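Local coordinates for protein CdnC (PDB 7MGV) that installs single and bicyclic omega-ester macrocycles in a multicore RiPP precursor peptide as an ATP-grasp ligase, at residues A[323-326]-A[332-335]; A[242-247]-A[334-339]; A[24-29]-A[34-39]; A[44-49]-A[340-345]; A[288-293]-A[346-351]. All blocks are in the same frame, centred on the assembly; numbering follows the deposited sequence.

Interaction 1: residues A[323-326]-A[332-335]; sequences WLDN and RISK
The backbones of Asp325 and Ile333 come within 5.5 Å at their CA atoms, where helix 322-325 comes near the start of helix 332-341, a short loop later in the chain. The motif is a carboxylate held at a helix N-terminus: Asp325 reaches across to the first-turn N-H groups of helix 332-341. Its CG stands anti to the backbone N (chi1 -176°), which carries both oxygens over to the second helix. Ile333 N donates to Asp325 OD1 at 2.8 Å, nearly head-on to the C-O bond. Ser334 N, at 3.3 Å from the same OD1, comes in from above the carboxylate plane, 55° out of it, on the same face as Ile333 N. The second oxygen has its own mate, since the Ser334 hydroxyl OG donates to Asp325 OD2 at 2.6 Å. Asn331 ND2, in the connecting loop, also bonds to OD2. The negative charge sits where the helix dipole would favour it, and the three bonds across the contact should resist rotation of the group. The side chains of Ile333 and Asp325 run alongside one another with opposite headings, and Ile333 also packs on Tyr246, Phe248 and Thr239 of the antiparallel sheet. At the apolar end, Ile333 CD1 rests 3.9 Å from Asp325 CA.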
# COMPACT_ATOMS: atom_id res chain seq x y z
N TRP A 323 18.71 -0.86 -19.06
CA TRP A 323 19.21 0.05 -20.08
C TRP A 323 20.53 0.68 -19.66
O TRP A 323 21.42 0.89 -20.50
CB TRP A 323 18.16 1.12 -20.39
CG TRP A 323 17.66 1.88 -19.18
CD1 TRP A 323 17.14 1.35 -18.03
CD2 TRP A 323 17.60 3.30 -19.02
NE1 TRP A 323 16.78 2.36 -17.17
CE2 TRP A 323 17.06 3.56 -17.75
CE3 TRP A 323 17.97 4.38 -19.84
CZ2 TRP A 323 16.87 4.86 -17.27
CZ3 TRP A 323 17.78 5.66 -19.36
CH2 TRP A 323 17.24 5.89 -18.09
N LEU A 324 20.68 1.01 -18.38
CA LEU A 324 21.93 1.54 -17.87
C LEU A 324 22.90 0.45 -17.42
O LEU A 324 24.12 0.67 -17.44
CB LEU A 324 21.67 2.49 -16.70
CG LEU A 324 20.51 3.47 -16.90
CD1 LEU A 324 20.09 4.09 -15.57
CD2 LEU A 324 20.93 4.54 -17.90
N ASP A 325 22.40 -0.72 -17.01
CA ASP A 325 23.29 -1.83 -16.70
C ASP A 325 24.06 -2.29 -17.93
O ASP A 325 25.19 -2.76 -17.81
CB ASP A 325 22.49 -2.99 -16.11
CG ASP A 325 23.37 -4.14 -15.68
OD1 ASP A 325 24.35 -3.90 -14.95
OD2 ASP A 325 23.07 -5.29 -16.07
N ASN A 326 23.46 -2.16 -19.11
CA ASN A 326 24.16 -2.49 -20.35
C ASN A 326 25.26 -1.49 -20.69
O ASN A 326 26.06 -1.76 -21.59
CB ASN A 326 23.17 -2.57 -21.51
CG ASN A 326 22.39 -3.88 -21.52
OD1 ASN A 326 22.89 -4.91 -21.06
ND2 ASN A 326 21.17 -3.84 -22.03
N ARG A 332 27.41 -4.84 -14.33
CA ARG A 332 27.81 -4.71 -12.94
C ARG A 332 26.61 -4.55 -12.00
O ARG A 332 26.66 -5.01 -10.86
CB ARG A 332 28.77 -3.54 -12.77
CG ARG A 332 30.18 -3.82 -13.27
CD ARG A 332 30.80 -5.02 -12.57
NE ARG A 332 30.67 -6.24 -13.36
CZ ARG A 332 31.00 -7.46 -12.92
NH1 ARG A 332 31.48 -7.61 -11.70
NH2 ARG A 332 30.85 -8.51 -13.71
N ILE A 333 25.54 -3.90 -12.46
CA ILE A 333 24.36 -3.75 -11.61
C ILE A 333 23.66 -5.09 -11.41
O ILE A 333 23.17 -5.39 -10.31
CB ILE A 333 23.40 -2.70 -12.20
CG1 ILE A 333 24.13 -1.38 -12.44
CG2 ILE A 333 22.21 -2.48 -11.28
CD1 ILE A 333 23.27 -0.30 -13.06
N SER A 334 23.61 -5.91 -12.45
CA SER A 334 23.05 -7.25 -12.31
C SER A 334 23.88 -8.09 -11.34
O SER A 334 23.33 -8.83 -10.52
CB SER A 334 22.96 -7.94 -13.67
OG SER A 334 22.12 -7.21 -14.55
N LYS A 335 25.20 -7.97 -11.41
CA LYS A 335 26.07 -8.66 -10.46
C LYS A 335 25.83 -8.15 -9.05
O LYS A 335 25.84 -8.93 -8.09
CB LYS A 335 27.53 -8.48 -10.86
CG LYS A 335 28.52 -9.10 -9.89
CD LYS A 335 29.13 -10.37 -10.46
CE LYS A 335 29.93 -11.12 -9.41
NZ LYS A 335 29.06 -11.61 -8.31

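Interaction 2: residues A[242-247]-A[334-339]; sequences GRDVYA and SKSIAD
Asp244, at the start of strand 244-251, turns its CB toward Ser336 on helix 332-341. Along this side chain every step nears the same hydroxyl: CB stands 3.6 Å from Ser336 OG, CG is marginally closer, and OD2 closes to 2.7 Å of Ser336 OG as the acceptor of its hydrogen bond. OD2 accepts the hydrogen bond with its anti lone pair, the one directed away from OD1, while its flank also touches Ser336 CB. Tyr246 comes to the same hydroxyl from two residues further along the strand. Its CE1 edge and CZ lie near OG, which is in the plane of the ring, and its OH donates to Ser336 OG; the modelled separation of 2.4 Å is very short and its exact value doubtful. The Ser336 hydroxyl thus lies between the tyrosine and the aspartate, its bond to Asp244 being the sounder of the two. Ser336 OG is anti to the carbonyl carbon (chi1 -81°), placed to face the strand, and it also makes a weak bond to Arg332 O one turn back. An alanine in place of Asp244 would probably leave the Ser336 hydroxyl without its carboxylate acceptor and less firmly fixed in rotation. Nearby on the helix surface, Lys335 NZ and Asp339 OD1 form a salt bridge. Asp244 and Tyr246 project from the same face of the strand, as residues two apart in a beta strand do, and this is helix-on-sheet packing: helix 332-341 laid against the antiparallel sheet that holds strands 234-241 and 244-251.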
# COMPACT_ATOMS: atom_id res chain seq x y z
N GLY A 242 21.96 -2.04 -2.50
CA GLY A 242 22.61 -2.11 -1.21
C GLY A 242 23.44 -0.86 -0.95
O GLY A 242 22.89 0.23 -0.79
N ARG A 243 24.76 -1.02 -0.91
CA ARG A 243 25.67 0.11 -0.80
C ARG A 243 26.45 0.35 -2.08
O ARG A 243 27.39 1.15 -2.09
CB ARG A 243 26.62 -0.08 0.39
CG ARG A 243 25.90 -0.37 1.70
CD ARG A 243 26.81 -0.17 2.90
NE ARG A 243 27.24 1.22 3.04
CZ ARG A 243 26.52 2.17 3.62
NH1 ARG A 243 25.32 1.90 4.12
NH2 ARG A 243 27.00 3.41 3.71
N ASP A 244 26.08 -0.32 -3.17
CA ASP A 244 26.71 -0.11 -4.47
C ASP A 244 25.96 1.00 -5.20
O ASP A 244 24.75 0.90 -5.43
CB ASP A 244 26.70 -1.40 -5.30
CG ASP A 244 27.51 -2.50 -4.66
OD1 ASP A 244 28.10 -2.26 -3.58
OD2 ASP A 244 27.56 -3.61 -5.23
N VAL A 245 26.69 2.06 -5.56
CA VAL A 245 26.12 3.25 -6.18
C VAL A 245 26.63 3.33 -7.61
O VAL A 245 27.85 3.35 -7.85
CB VAL A 245 26.49 4.52 -5.39
CG1 VAL A 245 25.93 5.75 -6.08
CG2 VAL A 245 25.99 4.42 -3.96
N TYR A 246 25.71 3.40 -8.57
CA TYR A 246 26.03 3.55 -9.98
C TYR A 246 25.37 4.83 -10.48
O TYR A 246 24.14 4.90 -10.54
CB TYR A 246 25.56 2.34 -10.79
CG TYR A 246 26.12 1.02 -10.33
CD1 TYR A 246 25.51 0.30 -9.30
CD2 TYR A 246 27.26 0.48 -10.91
CE1 TYR A 246 26.02 -0.91 -8.87
CE2 TYR A 246 27.78 -0.74 -10.49
CZ TYR A 246 27.15 -1.42 -9.47
OH TYR A 246 27.66 -2.63 -9.05
N ALA A 247 26.18 5.82 -10.82
CA ALA A 247 25.68 7.11 -11.28
C ALA A 247 25.90 7.25 -12.78
O ALA A 247 26.97 6.93 -13.29
CB ALA A 247 26.37 8.26 -10.54
N SER A 334 23.61 -5.91 -12.45
CA SER A 334 23.05 -7.25 -12.31
C SER A 334 23.88 -8.09 -11.34
O SER A 334 23.33 -8.83 -10.52
CB SER A 334 22.96 -7.94 -13.67
OG SER A 334 22.12 -7.21 -14.55
N LYS A 335 25.20 -7.97 -11.41
CA LYS A 335 26.07 -8.66 -10.46
C LYS A 335 25.83 -8.15 -9.05
O LYS A 335 25.84 -8.93 -8.09
CB LYS A 335 27.53 -8.48 -10.86
CG LYS A 335 28.52 -9.10 -9.89
CD LYS A 335 29.13 -10.37 -10.46
CE LYS A 335 29.93 -11.12 -9.41
NZ LYS A 335 29.06 -11.61 -8.31
N SER A 336 25.63 -6.84 -8.89
CA SER A 336 25.33 -6.30 -7.57
C SER A 336 24.04 -6.91 -7.02
O SER A 336 24.00 -7.36 -5.86
CB SER A 336 25.22 -4.77 -7.65
OG SER A 336 26.51 -4.18 -7.62
N ILE A 337 22.99 -6.94 -7.84
CA ILE A 337 21.71 -7.49 -7.39
C ILE A 337 21.85 -8.96 -7.05
O ILE A 337 21.28 -9.44 -6.06
CB ILE A 337 20.63 -7.25 -8.46
CG1 ILE A 337 20.39 -5.75 -8.63
CG2 ILE A 337 19.33 -7.95 -8.09
CD1 ILE A 337 19.53 -5.38 -9.80
N ALA A 338 22.60 -9.71 -7.86
CA ALA A 338 22.79 -11.14 -7.59
C ALA A 338 23.53 -11.36 -6.28
O ALA A 338 23.13 -12.20 -5.46
CB ALA A 338 23.53 -11.79 -8.75
N ASP A 339 24.63 -10.62 -6.07
CA ASP A 339 25.37 -10.74 -4.82
C ASP A 339 24.50 -10.37 -3.62
O ASP A 339 24.61 -10.98 -2.55
CB ASP A 339 26.62 -9.87 -4.86
CG ASP A 339 27.67 -10.40 -5.83
OD1 ASP A 339 27.48 -11.51 -6.37
OD2 ASP A 339 28.68 -9.70 -6.05

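Interaction 3: residues A[24-29]-A[34-39]; sequences ILIITH and FSIDKV
Ile36 of helix 35-46 reaches down to Ile26 and Thr28 of strand 22-28, packing the helix of a beta-alpha-beta unit on the strand that precedes it. The side chain of Ile36 is stretched out: CG1 is anti to the backbone N (chi1 -166°) and CD1 continues the line (chi2 -169°), so the terminal methyl is the part that arrives at the strand. It meets Ile26 tip to tip, Ile36 CD1 lying 3.6 Å from Ile26 CG2, with Ile36 CG1 a little further from the same methyl. Ile26 offers its branch methyl because its first torsion puts CG2 anti to the backbone N and leaves CG1 beside that N. Two residues on, Thr28 points the same way and again meets the helix end-on. A chi1 of 37°, with OG1 between the backbone N and the carbonyl carbon and CG2 beside that N, brings both branches equally near: Thr28 OG1 and CG2 each lie 4.0 Å from Ile36 CD1. The Ile36 methyl is thereby seated among one isoleucine methyl and the two arms of a threonine. Beyond this patch, Arg52 of strand 48-54 touches both Thr28 and Ile36, while Trp93 of strand 91-94 lies against Ile26, so the group belongs to the core between helix and parallel sheet of the pre-ATP-grasp domain. With three buried side chains and not one hydrogen bond between the segments, the helix is held here by shape and dispersion, a contact that depends on close fit more than on direction.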
# COMPACT_ATOMS: atom_id res chain seq x y z
N ILE A 24 16.09 -18.74 -4.27
CA ILE A 24 15.81 -17.31 -4.36
C ILE A 24 14.56 -17.13 -5.22
O ILE A 24 14.59 -17.41 -6.43
CB ILE A 24 16.99 -16.52 -4.95
CG1 ILE A 24 18.20 -16.62 -4.02
CG2 ILE A 24 16.60 -15.07 -5.18
CD1 ILE A 24 19.40 -15.85 -4.50
N LEU A 25 13.48 -16.66 -4.61
CA LEU A 25 12.25 -16.40 -5.33
C LEU A 25 12.32 -15.04 -6.02
O LEU A 25 12.71 -14.04 -5.41
CB LEU A 25 11.05 -16.43 -4.38
CG LEU A 25 9.67 -16.30 -5.02
CD1 LEU A 25 9.33 -17.53 -5.84
CD2 LEU A 25 8.61 -16.04 -3.96
N ILE A 26 11.96 -15.01 -7.30
CA ILE A 26 11.95 -13.78 -8.09
C ILE A 26 10.56 -13.61 -8.69
O ILE A 26 10.06 -14.52 -9.37
CB ILE A 26 13.02 -13.80 -9.20
CG1 ILE A 26 14.42 -13.84 -8.59
CG2 ILE A 26 12.86 -12.58 -10.10
CD1 ILE A 26 15.53 -13.70 -9.60
N ILE A 27 9.94 -12.46 -8.44
CA ILE A 27 8.62 -12.13 -8.96
C ILE A 27 8.80 -11.24 -10.18
O ILE A 27 9.42 -10.17 -10.09
CB ILE A 27 7.75 -11.45 -7.90
CG1 ILE A 27 7.84 -12.20 -6.57
CG2 ILE A 27 6.31 -11.34 -8.37
CD1 ILE A 27 7.17 -13.56 -6.59
N THR A 28 8.26 -11.66 -11.31
CA THR A 28 8.35 -10.92 -12.56
C THR A 28 7.07 -11.16 -13.36
O THR A 28 6.07 -11.64 -12.83
CB THR A 28 9.61 -11.33 -13.36
OG1 THR A 28 9.83 -12.73 -13.21
CG2 THR A 28 10.83 -10.56 -12.88
N HIS A 29 7.11 -10.82 -14.65
CA HIS A 29 6.07 -11.16 -15.60
C HIS A 29 6.72 -11.77 -16.83
O HIS A 29 7.94 -11.75 -16.99
CB HIS A 29 5.20 -9.95 -15.97
CG HIS A 29 5.97 -8.84 -16.63
ND1 HIS A 29 5.84 -8.54 -17.96
CD2 HIS A 29 6.86 -7.96 -16.13
CE1 HIS A 29 6.62 -7.52 -18.26
NE2 HIS A 29 7.26 -7.15 -17.16
N PHE A 34 14.69 -10.30 -19.75
CA PHE A 34 15.96 -9.83 -20.29
C PHE A 34 16.87 -9.28 -19.20
O PHE A 34 18.02 -9.70 -19.08
CB PHE A 34 15.72 -8.77 -21.38
CG PHE A 34 14.47 -8.99 -22.21
CD1 PHE A 34 14.04 -10.27 -22.55
CD2 PHE A 34 13.72 -7.91 -22.65
CE1 PHE A 34 12.89 -10.46 -23.28
CE2 PHE A 34 12.57 -8.10 -23.41
CZ PHE A 34 12.16 -9.38 -23.73
N SER A 35 16.36 -8.34 -18.41
CA SER A 35 17.13 -7.85 -17.26
C SER A 35 17.32 -8.95 -16.22
O SER A 35 18.37 -9.02 -15.57
CB SER A 35 16.42 -6.65 -16.64
OG SER A 35 16.85 -6.44 -15.31
N ILE A 36 16.32 -9.82 -16.06
CA ILE A 36 16.42 -10.91 -15.10
C ILE A 36 17.40 -11.98 -15.57
O ILE A 36 17.87 -12.77 -14.76
CB ILE A 36 15.02 -11.52 -14.85
CG1 ILE A 36 15.04 -12.42 -13.62
CG2 ILE A 36 14.54 -12.28 -16.08
CD1 ILE A 36 13.79 -13.26 -13.46
N ASP A 37 17.74 -12.01 -16.87
CA ASP A 37 18.59 -13.08 -17.39
C ASP A 37 20.00 -13.00 -16.81
O ASP A 37 20.55 -14.01 -16.35
CB ASP A 37 18.62 -13.02 -18.91
CG ASP A 37 17.76 -14.08 -19.56
OD1 ASP A 37 17.16 -14.89 -18.82
OD2 ASP A 37 17.67 -14.10 -20.80
N LYS A 38 20.60 -11.81 -16.82
CA LYS A 38 21.96 -11.68 -16.31
C LYS A 38 22.00 -11.84 -14.79
O LYS A 38 22.95 -12.41 -14.24
CB LYS A 38 22.56 -10.34 -16.73
CG LYS A 38 23.85 -10.47 -17.53
CD LYS A 38 23.61 -11.19 -18.85
CE LYS A 38 24.90 -11.34 -19.65
NZ LYS A 38 25.79 -12.40 -19.10
N VAL A 39 20.96 -11.34 -14.10
CA VAL A 39 20.87 -11.55 -12.66
C VAL A 39 20.79 -13.04 -12.34
O VAL A 39 21.44 -13.53 -11.42
CB VAL A 39 19.67 -10.77 -12.08
CG1 VAL A 39 19.45 -11.14 -10.62
CG2 VAL A 39 19.88 -9.28 -12.23

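Interaction 4: residues A[44-49]-A[340-345]; sequences DKNGCE and LLCDKA
Asn46 ND2 is pulled from two sides: across the contact it makes a weak, fairly straight N-H...S bond to Cys342 SG (3.7 Å, 158°), and its stronger partner is the carboxylate oxygen OD1 of Asp339, one turn back on helix 332-341. The other end of the amide meets a cation, since Lys344 NZ donates weakly to Asn46 OD1 at 3.2 Å. To get there the lysine bends at its third torsion (chi3 60°), and its chain crosses the asparagine obliquely, with Lys344 CD 3.9 Å from Asn46 ND2. Beside the amide, two thiols pack together: Cys48 SG sits 3.6 Å from Cys342 SG and nearly as close to Cys342 CB. That spacing is a van der Waals contact, far beyond a disulfide bond. Ile43 of helix 35-46 packs on both cysteines. The meeting point is where two helices end, each in a Schellman motif. Gly47 closes helix 35-46 with positive phi, and Asp343 does so for helix 332-341, the latter by Asp343 N to Leu340 O and Lys344 N to Asp339 O. Helix 35-46 and the turn leading into strand 48-54, in the pre-ATP-grasp domain, are thus joined to the end of helix 332-341. Both hydrogen bonds across the contact are weak, and the two sulfurs add apolar packing; the stronger bond to Asp339 is likely to set the rotation of the amide.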
# COMPACT_ATOMS: atom_id res chain seq x y z
N ASP A 44 23.25 -18.06 -10.51
CA ASP A 44 23.67 -19.43 -10.78
C ASP A 44 25.15 -19.62 -10.49
O ASP A 44 25.55 -20.60 -9.85
CB ASP A 44 23.36 -19.79 -12.24
CG ASP A 44 21.89 -20.04 -12.48
OD1 ASP A 44 21.10 -19.98 -11.51
OD2 ASP A 44 21.51 -20.30 -13.64
N LYS A 45 25.97 -18.67 -10.94
CA LYS A 45 27.40 -18.74 -10.63
C LYS A 45 27.63 -18.61 -9.12
O LYS A 45 28.47 -19.31 -8.55
CB LYS A 45 28.15 -17.66 -11.42
CG LYS A 45 29.52 -18.09 -11.97
CD LYS A 45 30.38 -18.69 -10.86
CE LYS A 45 31.86 -18.62 -11.11
NZ LYS A 45 32.58 -19.33 -10.02
N ASN A 46 26.86 -17.74 -8.45
CA ASN A 46 27.00 -17.59 -7.01
C ASN A 46 26.65 -18.86 -6.25
O ASN A 46 26.97 -18.96 -5.06
CB ASN A 46 26.12 -16.43 -6.52
CG ASN A 46 26.77 -15.08 -6.74
OD1 ASN A 46 27.83 -14.98 -7.36
ND2 ASN A 46 26.15 -14.03 -6.23
N GLY A 47 26.04 -19.84 -6.90
CA GLY A 47 25.74 -21.11 -6.27
C GLY A 47 24.37 -21.22 -5.66
O GLY A 47 24.17 -22.04 -4.75
N CYS A 48 23.41 -20.42 -6.11
CA CYS A 48 22.05 -20.44 -5.59
C CYS A 48 21.07 -20.79 -6.70
O CYS A 48 21.38 -20.67 -7.89
CB CYS A 48 21.68 -19.11 -4.94
SG CYS A 48 22.75 -18.62 -3.56
N GLU A 49 19.88 -21.22 -6.29
CA GLU A 49 18.82 -21.59 -7.21
C GLU A 49 17.82 -20.45 -7.34
O GLU A 49 17.51 -19.78 -6.35
CB GLU A 49 18.11 -22.86 -6.75
CG GLU A 49 17.10 -23.40 -7.75
CD GLU A 49 16.11 -24.37 -7.13
OE1 GLU A 49 16.37 -24.85 -6.00
OE2 GLU A 49 15.07 -24.65 -7.76
N LEU A 340 23.64 -9.37 -3.79
CA LEU A 340 22.76 -8.97 -2.70
C LEU A 340 21.72 -10.05 -2.40
O LEU A 340 21.43 -10.32 -1.23
CB LEU A 340 22.07 -7.65 -3.04
CG LEU A 340 21.21 -7.01 -1.94
CD1 LEU A 340 22.09 -6.28 -0.93
CD2 LEU A 340 20.18 -6.08 -2.54
N LEU A 341 21.17 -10.68 -3.44
CA LEU A 341 20.12 -11.67 -3.22
C LEU A 341 20.67 -12.97 -2.65
O LEU A 341 19.94 -13.71 -1.98
CB LEU A 341 19.38 -11.94 -4.53
CG LEU A 341 18.59 -10.76 -5.13
CD1 LEU A 341 17.80 -11.21 -6.35
CD2 LEU A 341 17.68 -10.13 -4.08
N CYS A 342 21.95 -13.27 -2.89
CA CYS A 342 22.60 -14.46 -2.36
C CYS A 342 23.32 -14.20 -1.04
O CYS A 342 24.10 -15.05 -0.60
CB CYS A 342 23.60 -15.01 -3.38
SG CYS A 342 22.93 -15.30 -5.03
N ASP A 343 23.09 -13.04 -0.42
CA ASP A 343 23.70 -12.68 0.87
C ASP A 343 25.23 -12.63 0.77
O ASP A 343 25.94 -13.02 1.69
CB ASP A 343 23.26 -13.63 1.98
CG ASP A 343 23.36 -13.01 3.36
OD1 ASP A 343 23.52 -11.77 3.44
OD2 ASP A 343 23.27 -13.75 4.36
N LYS A 344 25.72 -12.14 -0.37
CA LYS A 344 27.15 -11.93 -0.57
C LYS A 344 27.49 -10.45 -0.69
O LYS A 344 28.46 -10.07 -1.34
CB LYS A 344 27.63 -12.69 -1.81
CG LYS A 344 27.65 -14.20 -1.64
CD LYS A 344 28.05 -14.91 -2.92
CE LYS A 344 29.43 -14.49 -3.38
NZ LYS A 344 29.71 -14.93 -4.78
N ALA A 345 26.69 -9.60 -0.04
CA ALA A 345 26.89 -8.16 -0.04
C ALA A 345 26.20 -7.59 1.18
O ALA A 345 25.21 -8.18 1.66
CB ALA A 345 26.34 -7.52 -1.32

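Interaction 5: residues A[288-293]-A[346-351]; sequences ELLDVY and PRRDNR
Charge pairing comes first: Arg348, in the loop after helix 332-341, meets Asp291 of helix 280-293 in a salt bridge in which NE and NH2 both point at one oxygen. Arg348 NE lies only 2.5 Å from Asp291 OD1, a separation so short that its exact value is doubtful, whereas NH2 adds a weak bond to the same OD1 at 2.9 Å with a bent angle of 127°. The oxygen lies at the guanidinium edge, near its plane, although the carboxylate and guanidinium planes are turned 50° apart. The arginine chain runs extended from CG to NE and crosses Asp291 at about a right angle. Apolar packing covers one guanidinium face, where Leu290 CB sits 3.6 Å from Arg348 NH2. Further polar partners hold the far nitrogen: NH1 pairs with Asp296 and the carbonyl of Gly242. A leucine in place of Arg348 would probably strand the charge of Asp291 and leave Asp296 and the Gly242 carbonyl without this donor. The carboxylates of Asp291 and Asp296 probably balance the charge of the buried guanidinium, and the Gly242 carbonyl takes up another N-H; together these bonds tie the loop after helix 332-341 to helix 280-293.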
# COMPACT_ATOMS: atom_id res chain seq x y z
N GLU A 288 22.20 7.48 2.74
CA GLU A 288 21.38 7.81 3.90
C GLU A 288 19.89 7.78 3.58
O GLU A 288 19.08 7.41 4.43
CB GLU A 288 21.77 9.18 4.46
CG GLU A 288 21.09 9.53 5.76
CD GLU A 288 21.70 10.73 6.43
OE1 GLU A 288 21.10 11.26 7.39
OE2 GLU A 288 22.80 11.16 6.00
N LEU A 289 19.51 8.18 2.36
CA LEU A 289 18.11 8.08 1.95
C LEU A 289 17.65 6.63 1.94
O LEU A 289 16.59 6.29 2.48
CB LEU A 289 17.93 8.72 0.58
CG LEU A 289 16.55 8.62 -0.08
CD1 LEU A 289 15.52 9.45 0.68
CD2 LEU A 289 16.62 9.07 -1.54
N LEU A 290 18.46 5.75 1.34
CA LEU A 290 18.12 4.33 1.36
C LEU A 290 18.12 3.78 2.78
O LEU A 290 17.36 2.86 3.09
CB LEU A 290 19.08 3.54 0.47
CG LEU A 290 18.66 3.50 -1.00
CD1 LEU A 290 19.40 4.57 -1.80
CD2 LEU A 290 18.88 2.12 -1.60
N ASP A 291 18.96 4.33 3.66
CA ASP A 291 18.96 3.90 5.06
C ASP A 291 17.67 4.31 5.76
O ASP A 291 17.09 3.53 6.52
CB ASP A 291 20.17 4.49 5.79
CG ASP A 291 21.47 3.81 5.42
OD1 ASP A 291 21.42 2.73 4.79
OD2 ASP A 291 22.54 4.34 5.77
N VAL A 292 17.21 5.54 5.51
CA VAL A 292 15.98 6.02 6.12
C VAL A 292 14.80 5.18 5.66
O VAL A 292 13.93 4.81 6.47
CB VAL A 292 15.76 7.51 5.81
CG1 VAL A 292 14.35 7.94 6.18
CG2 VAL A 292 16.79 8.37 6.54
N TYR A 293 14.75 4.85 4.37
CA TYR A 293 13.67 4.00 3.88
C TYR A 293 13.85 2.54 4.27
O TYR A 293 12.86 1.79 4.27
CB TYR A 293 13.54 4.13 2.36
CG TYR A 293 12.68 5.29 1.93
CD1 TYR A 293 11.31 5.27 2.14
CD2 TYR A 293 13.24 6.40 1.31
CE1 TYR A 293 10.52 6.33 1.75
CE2 TYR A 293 12.45 7.46 0.91
CZ TYR A 293 11.09 7.42 1.13
OH TYR A 293 10.31 8.48 0.73
N PRO A 346 26.66 -6.48 1.74
CA PRO A 346 26.02 -5.90 2.91
C PRO A 346 24.57 -5.53 2.62
O PRO A 346 24.25 -4.95 1.58
CB PRO A 346 26.86 -4.66 3.22
CG PRO A 346 28.18 -4.92 2.57
CD PRO A 346 27.88 -5.73 1.34
N ARG A 347 23.68 -5.88 3.55
CA ARG A 347 22.26 -5.66 3.40
C ARG A 347 21.72 -4.78 4.51
O ARG A 347 22.30 -4.69 5.60
CB ARG A 347 21.48 -6.98 3.42
CG ARG A 347 22.05 -8.08 2.56
CD ARG A 347 21.28 -9.37 2.79
NE ARG A 347 21.15 -10.14 1.57
CZ ARG A 347 20.51 -11.31 1.48
NH1 ARG A 347 19.95 -11.84 2.56
NH2 ARG A 347 20.45 -11.93 0.32
N ARG A 348 20.60 -4.12 4.22
CA ARG A 348 19.74 -3.55 5.25
C ARG A 348 18.73 -4.64 5.60
O ARG A 348 17.70 -4.79 4.95
CB ARG A 348 19.07 -2.27 4.76
CG ARG A 348 20.04 -1.13 4.51
CD ARG A 348 19.42 -0.04 3.66
NE ARG A 348 20.38 1.00 3.32
CZ ARG A 348 21.11 1.01 2.21
NH1 ARG A 348 21.00 0.03 1.33
NH2 ARG A 348 21.96 2.01 1.99
N ASP A 349 19.07 -5.42 6.62
CA ASP A 349 18.30 -6.62 6.95
C ASP A 349 16.86 -6.26 7.28
O ASP A 349 16.60 -5.47 8.20
CB ASP A 349 18.95 -7.35 8.13
CG ASP A 349 18.43 -8.75 8.30
OD1 ASP A 349 18.43 -9.52 7.32
OD2 ASP A 349 18.01 -9.10 9.43
N ASN A 350 15.92 -6.84 6.54
CA ASN A 350 14.49 -6.58 6.72
C ASN A 350 13.71 -7.86 6.97
O ASN A 350 12.50 -7.91 6.70
CB ASN A 350 13.92 -5.83 5.52
CG ASN A 350 14.08 -6.59 4.21
OD1 ASN A 350 14.48 -7.76 4.20
ND2 ASN A 350 13.75 -5.94 3.10
N ARG A 351 14.36 -8.90 7.48
CA ARG A 351 13.66 -10.13 7.80
C ARG A 351 12.62 -9.89 8.89
O ARG A 351 12.88 -9.15 9.85
CB ARG A 351 14.64 -11.21 8.24
CG ARG A 351 15.57 -11.70 7.14
CD ARG A 351 16.64 -12.62 7.69
NE ARG A 351 17.44 -11.95 8.72
CZ ARG A 351 18.38 -12.55 9.44
NH1 ARG A 351 18.65 -13.84 9.24
NH2 ARG A 351 19.06 -11.87 10.35

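In the fold
Helix 332-341 runs through the set: its start lies in interaction 1, its middle in interaction 2 and its end in interaction 4, with the following loop carrying interaction 5. Interactions 1 and 2 have centres about 8 Å apart and share Ser334 and Lys335, while those of 1 and 5 are about 21 Å apart. Along the chain, interaction 3 closes first, and the segments of interaction 5 alternate with those of interactions 2 and 4. Interactions 3 and 4 share helix 35-46 and the parallel sheet, whereas interaction 2 reaches an antiparallel sheet. The C-terminal helix thus bridges the pre-ATP-grasp domain and that sheet. Leu324, in interaction 1, has its side chain about 12 Å from ADP.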